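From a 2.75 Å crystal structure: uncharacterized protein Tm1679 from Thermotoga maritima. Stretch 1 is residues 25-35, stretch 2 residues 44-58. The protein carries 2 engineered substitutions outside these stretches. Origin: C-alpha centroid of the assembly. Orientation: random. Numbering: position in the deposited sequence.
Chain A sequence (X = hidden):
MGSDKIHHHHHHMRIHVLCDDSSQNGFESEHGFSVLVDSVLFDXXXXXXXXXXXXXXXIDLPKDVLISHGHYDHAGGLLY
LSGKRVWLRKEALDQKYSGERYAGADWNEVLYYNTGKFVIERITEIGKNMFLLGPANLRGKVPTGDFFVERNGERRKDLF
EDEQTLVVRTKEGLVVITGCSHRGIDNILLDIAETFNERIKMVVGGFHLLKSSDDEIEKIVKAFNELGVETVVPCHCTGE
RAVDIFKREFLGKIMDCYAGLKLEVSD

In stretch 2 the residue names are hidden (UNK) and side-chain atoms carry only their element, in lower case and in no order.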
# COMPACT_ATOMS: atom_id res chain seq x y z
N ASN A 25 3.46 5.91 21.51
CA ASN A 25 3.52 7.19 22.21
C ASN A 25 4.47 8.19 21.53
O ASN A 25 5.66 7.93 21.34
CB ASN A 25 3.90 7.00 23.70
CG ASN A 25 2.75 6.46 24.56
OD1 ASN A 25 1.58 6.47 24.15
ND2 ASN A 25 3.08 5.99 25.77
N GLY A 26 3.93 9.34 21.16
CA GLY A 26 4.74 10.39 20.56
C GLY A 26 4.36 10.64 19.12
O GLY A 26 4.47 11.76 18.62
N PHE A 27 3.89 9.58 18.46
CA PHE A 27 3.55 9.64 17.04
C PHE A 27 2.06 9.83 16.84
O PHE A 27 1.25 9.28 17.58
CB PHE A 27 4.06 8.38 16.33
CG PHE A 27 5.55 8.26 16.31
CD1 PHE A 27 6.29 8.83 15.29
CD2 PHE A 27 6.22 7.60 17.32
CE1 PHE A 27 7.66 8.74 15.27
CE2 PHE A 27 7.59 7.50 17.31
CZ PHE A 27 8.32 8.07 16.29
N GLU A 28 1.71 10.61 15.83
CA GLU A 28 0.32 10.88 15.53
C GLU A 28 -0.23 9.81 14.61
O GLU A 28 0.52 9.11 13.93
CB GLU A 28 0.16 12.25 14.91
CG GLU A 28 0.57 13.38 15.83
CD GLU A 28 0.22 14.74 15.28
OE1 GLU A 28 -0.38 14.79 14.17
OE2 GLU A 28 0.54 15.76 15.94
N SER A 29 -1.55 9.67 14.61
CA SER A 29 -2.18 8.65 13.80
C SER A 29 -3.44 9.20 13.14
O SER A 29 -4.15 10.03 13.71
CB SER A 29 -2.54 7.43 14.65
OG SER A 29 -3.58 7.73 15.56
N GLU A 30 -3.72 8.73 11.94
CA GLU A 30 -4.99 8.99 11.31
C GLU A 30 -5.39 7.78 10.49
O GLU A 30 -4.62 6.83 10.34
CB GLU A 30 -4.93 10.25 10.45
CG GLU A 30 -3.98 10.18 9.28
CD GLU A 30 -3.84 11.52 8.58
OE1 GLU A 30 -4.38 12.51 9.10
OE2 GLU A 30 -3.18 11.58 7.51
N HIS A 31 -6.60 7.81 9.97
CA HIS A 31 -7.01 6.84 8.98
C HIS A 31 -6.30 7.16 7.66
O HIS A 31 -6.75 8.02 6.90
CB HIS A 31 -8.51 6.90 8.78
CG HIS A 31 -9.03 5.86 7.83
ND1 HIS A 31 -8.81 4.52 8.01
CD2 HIS A 31 -9.79 5.98 6.72
CE1 HIS A 31 -9.40 3.85 7.04
NE2 HIS A 31 -10.00 4.71 6.24
N GLY A 32 -5.19 6.48 7.42
CA GLY A 32 -4.47 6.55 6.17
C GLY A 32 -3.18 5.80 6.33
O GLY A 32 -2.83 5.41 7.45
N PHE A 33 -2.47 5.59 5.24
CA PHE A 33 -1.24 4.82 5.28
C PHE A 33 -0.09 5.58 4.61
O PHE A 33 -0.28 6.23 3.59
CB PHE A 33 -1.48 3.44 4.63
CG PHE A 33 -0.31 2.49 4.76
CD1 PHE A 33 0.16 2.11 6.02
CD2 PHE A 33 0.32 2.00 3.64
CE1 PHE A 33 1.25 1.25 6.15
CE2 PHE A 33 1.41 1.15 3.75
CZ PHE A 33 1.87 0.77 5.00
N SER A 34 1.09 5.53 5.21
CA SER A 34 2.30 6.05 4.57
C SER A 34 3.49 5.38 5.21
O SER A 34 3.59 5.32 6.43
CB SER A 34 2.42 7.58 4.69
OG SER A 34 3.72 8.03 4.35
N VAL A 35 4.39 4.87 4.39
CA VAL A 35 5.56 4.17 4.88
C VAL A 35 6.78 4.55 4.04
O VAL A 35 6.74 4.51 2.82
CB VAL A 35 5.36 2.65 4.88
CG1 VAL A 35 4.91 2.18 3.54
CG2 VAL A 35 6.64 1.96 5.25
N UNK A 44 1.07 8.58 1.36
CA UNK A 44 1.26 9.81 2.10
C UNK A 44 0.11 10.17 3.06
O UNK A 44 -0.03 11.33 3.43
c UNK A 44 1.44 11.00 1.14
c UNK A 44 2.60 10.79 0.22
o UNK A 44 0.25 11.17 0.36
N UNK A 45 -0.71 9.20 3.45
CA UNK A 45 -1.80 9.45 4.37
C UNK A 45 -2.92 10.35 3.88
O UNK A 45 -3.07 10.59 2.68
N UNK A 46 -3.72 10.86 4.82
CA UNK A 46 -4.84 11.77 4.55
C UNK A 46 -4.38 13.22 4.60
O UNK A 46 -4.74 14.03 3.74
c UNK A 46 -5.93 11.55 5.60
c UNK A 46 -8.16 12.20 6.62
c UNK A 46 -7.82 12.98 7.87
c UNK A 46 -7.14 12.47 5.50
n UNK A 46 -8.65 12.58 9.03
N UNK A 47 -3.59 13.55 5.61
CA UNK A 47 -3.10 14.91 5.81
C UNK A 47 -1.60 14.94 6.04
O UNK A 47 -0.87 14.18 5.42
c UNK A 47 -3.80 15.56 6.98
o UNK A 47 -3.60 14.78 8.13
N UNK A 48 -1.14 15.79 6.95
CA UNK A 48 0.30 15.99 7.14
C UNK A 48 0.86 15.17 8.28
O UNK A 48 2.00 15.37 8.68
o UNK A 48 -0.85 17.33 9.23
o UNK A 48 0.15 19.24 8.86
c UNK A 48 -0.08 18.05 8.56
c UNK A 48 0.62 17.47 7.35
N UNK A 49 0.06 14.23 8.78
CA UNK A 49 0.54 13.33 9.82
C UNK A 49 1.86 12.64 9.46
O UNK A 49 2.76 12.56 10.28
c UNK A 49 -1.61 12.93 11.00
c UNK A 49 -0.52 12.28 10.19
c UNK A 49 0.11 11.13 10.96
N UNK A 50 1.99 12.17 8.23
CA UNK A 50 3.25 11.55 7.82
C UNK A 50 4.45 12.49 7.99
O UNK A 50 5.52 12.05 8.40
c UNK A 50 2.20 12.99 5.20
c UNK A 50 4.25 12.99 3.37
c UNK A 50 3.15 10.99 6.39
c UNK A 50 4.22 12.05 4.37
c UNK A 50 2.24 13.95 4.19
c UNK A 50 3.19 12.04 5.31
c UNK A 50 3.26 13.96 3.28
N UNK A 51 4.27 13.78 7.69
CA UNK A 51 5.36 14.76 7.79
C UNK A 51 5.74 15.03 9.22
O UNK A 51 6.92 15.22 9.55
c UNK A 51 6.56 16.21 5.33
c UNK A 51 4.95 16.09 7.19
c UNK A 51 4.45 17.58 5.24
c UNK A 51 5.10 16.26 5.68
N UNK A 52 4.73 15.11 10.07
CA UNK A 52 4.94 15.44 11.46
C UNK A 52 5.67 14.29 12.14
O UNK A 52 6.59 14.50 12.93
c UNK A 52 2.94 16.98 11.58
c UNK A 52 0.55 17.37 12.34
c UNK A 52 2.03 17.62 12.61
c UNK A 52 3.62 15.75 12.14
n UNK A 52 -0.13 18.61 11.86
N UNK A 53 5.27 13.06 11.80
CA UNK A 53 5.98 11.88 12.28
C UNK A 53 7.41 11.82 11.76
O UNK A 53 8.33 11.50 12.51
c UNK A 53 5.22 10.59 11.94
n UNK A 53 2.99 9.70 12.23
c UNK A 53 3.95 10.44 12.76
o UNK A 53 3.84 11.00 13.86
N UNK A 54 7.59 12.16 10.49
CA UNK A 54 8.92 12.23 9.90
C UNK A 54 9.81 13.25 10.61
O UNK A 54 10.96 12.96 10.92
c UNK A 54 8.83 12.52 8.42
N UNK A 55 9.27 14.44 10.88
CA UNK A 55 10.02 15.44 11.64
C UNK A 55 10.35 14.94 13.03
O UNK A 55 11.43 15.18 13.54
n UNK A 55 7.22 19.39 8.45
c UNK A 55 9.26 16.76 11.72
c UNK A 55 9.34 17.58 10.44
n UNK A 55 5.40 19.50 9.83
c UNK A 55 6.71 19.37 9.67
n UNK A 55 7.50 19.21 10.73
c UNK A 55 8.95 19.05 10.66
N UNK A 56 9.41 14.22 13.65
CA UNK A 56 9.66 13.61 14.95
C UNK A 56 10.88 12.69 14.89
O UNK A 56 11.62 12.58 15.86
c UNK A 56 8.41 12.86 15.44
c UNK A 56 9.48 12.01 19.04
c UNK A 56 8.61 11.95 16.66
c UNK A 56 8.72 12.76 17.94
n UNK A 56 10.07 12.97 20.03
N UNK A 57 11.10 12.05 13.75
CA UNK A 57 12.25 11.16 13.58
C UNK A 57 13.42 11.89 12.93
O UNK A 57 14.46 11.29 12.67
c UNK A 57 11.89 9.97 12.70
c UNK A 57 10.66 9.17 13.11
c UNK A 57 11.05 8.13 14.13
c UNK A 57 10.00 8.54 11.91
N UNK A 58 13.24 13.17 12.65
CA UNK A 58 14.28 13.98 12.04
C UNK A 58 14.68 13.46 10.68
O UNK A 58 15.85 13.55 10.30
O HOH W 1 -0.27 11.55 6.62
O HOH W 2 -8.42 9.88 10.24

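Position 44 has one carbon carrying an oxygen and a carbon. Its CA-to-CB bond points away from stretch 1, while its CA lies 3.6 Å from S34 CB. It is T44.

Position 45 has no side-chain atoms. Its phi is positive, and an ideal CB would sit 3.1 Å from E30 OE2. Its N donates to F33 O at 3.0 Å. It is G45.

Position 46 has four carbons in a row ending in nitrogen. Its CB is 3.3 Å from E30 OE2, and its backbone N donates to that oxygen at 2.8 Å. It is K46. Its NZ and H31 N share water 2.

Position 47 has one carbon, then one oxygen. The oxygen donates to E30 OE1 at 2.6 Å, and the backbone N donates to E30 OE2 at 2.8 Å. It is S47.

Position 48 has two carbons, the second carrying two oxygens. It does not touch stretch 1. It is D48.

Position 49 has one carbon carrying two more. One branch tip is 3.4 Å from E30 OE1, the other 3.6 Å from E28 O. It is V49.

Position 50 has one carbon, then a six-carbon ring. Its CB is 3.6 Å from S34 OG, but the ring end leads away. It is F50.

Position 51 has four carbons forked at the second, out of reach of stretch 1. It is L51.

Position 52 has four carbons in a row ending in nitrogen. The last carbon is 3.3 Å from E28 OE1. It is K52, salt-bridged to D48.

Position 53 has two carbons, the second carrying oxygen and nitrogen. The oxygen accepts from E28 N at 2.9 Å; the nitrogen donates to E28 O at 3.1 Å. It is N53.

Position 54 has one carbon, pointing away. It is A54.

Position 55 has three carbons, a nitrogen, then a carbon carrying two nitrogens, out of reach. It is R55.

Position 56 has four carbons in a row ending in nitrogen. Its second carbon is 3.6 Å from F27 CE1. It is K56.

Position 57 has four carbons forked at the second. One tip is 3.5 Å from F27 CZ, at the ring edge. It is L57.

Position 58 has no side-chain atoms and a positive phi, closing a Schellman motif. It is G58.

The contact has three polar sites. The E30 carboxylate gathers donors from K46 and S47, N53 reads the E28 backbone, and G45 N bonds F33 O. V49 packs between the first two, and F27 meets the last helical turn.

Stretch 2 (44-58) TGKSDVFLKNARKLG
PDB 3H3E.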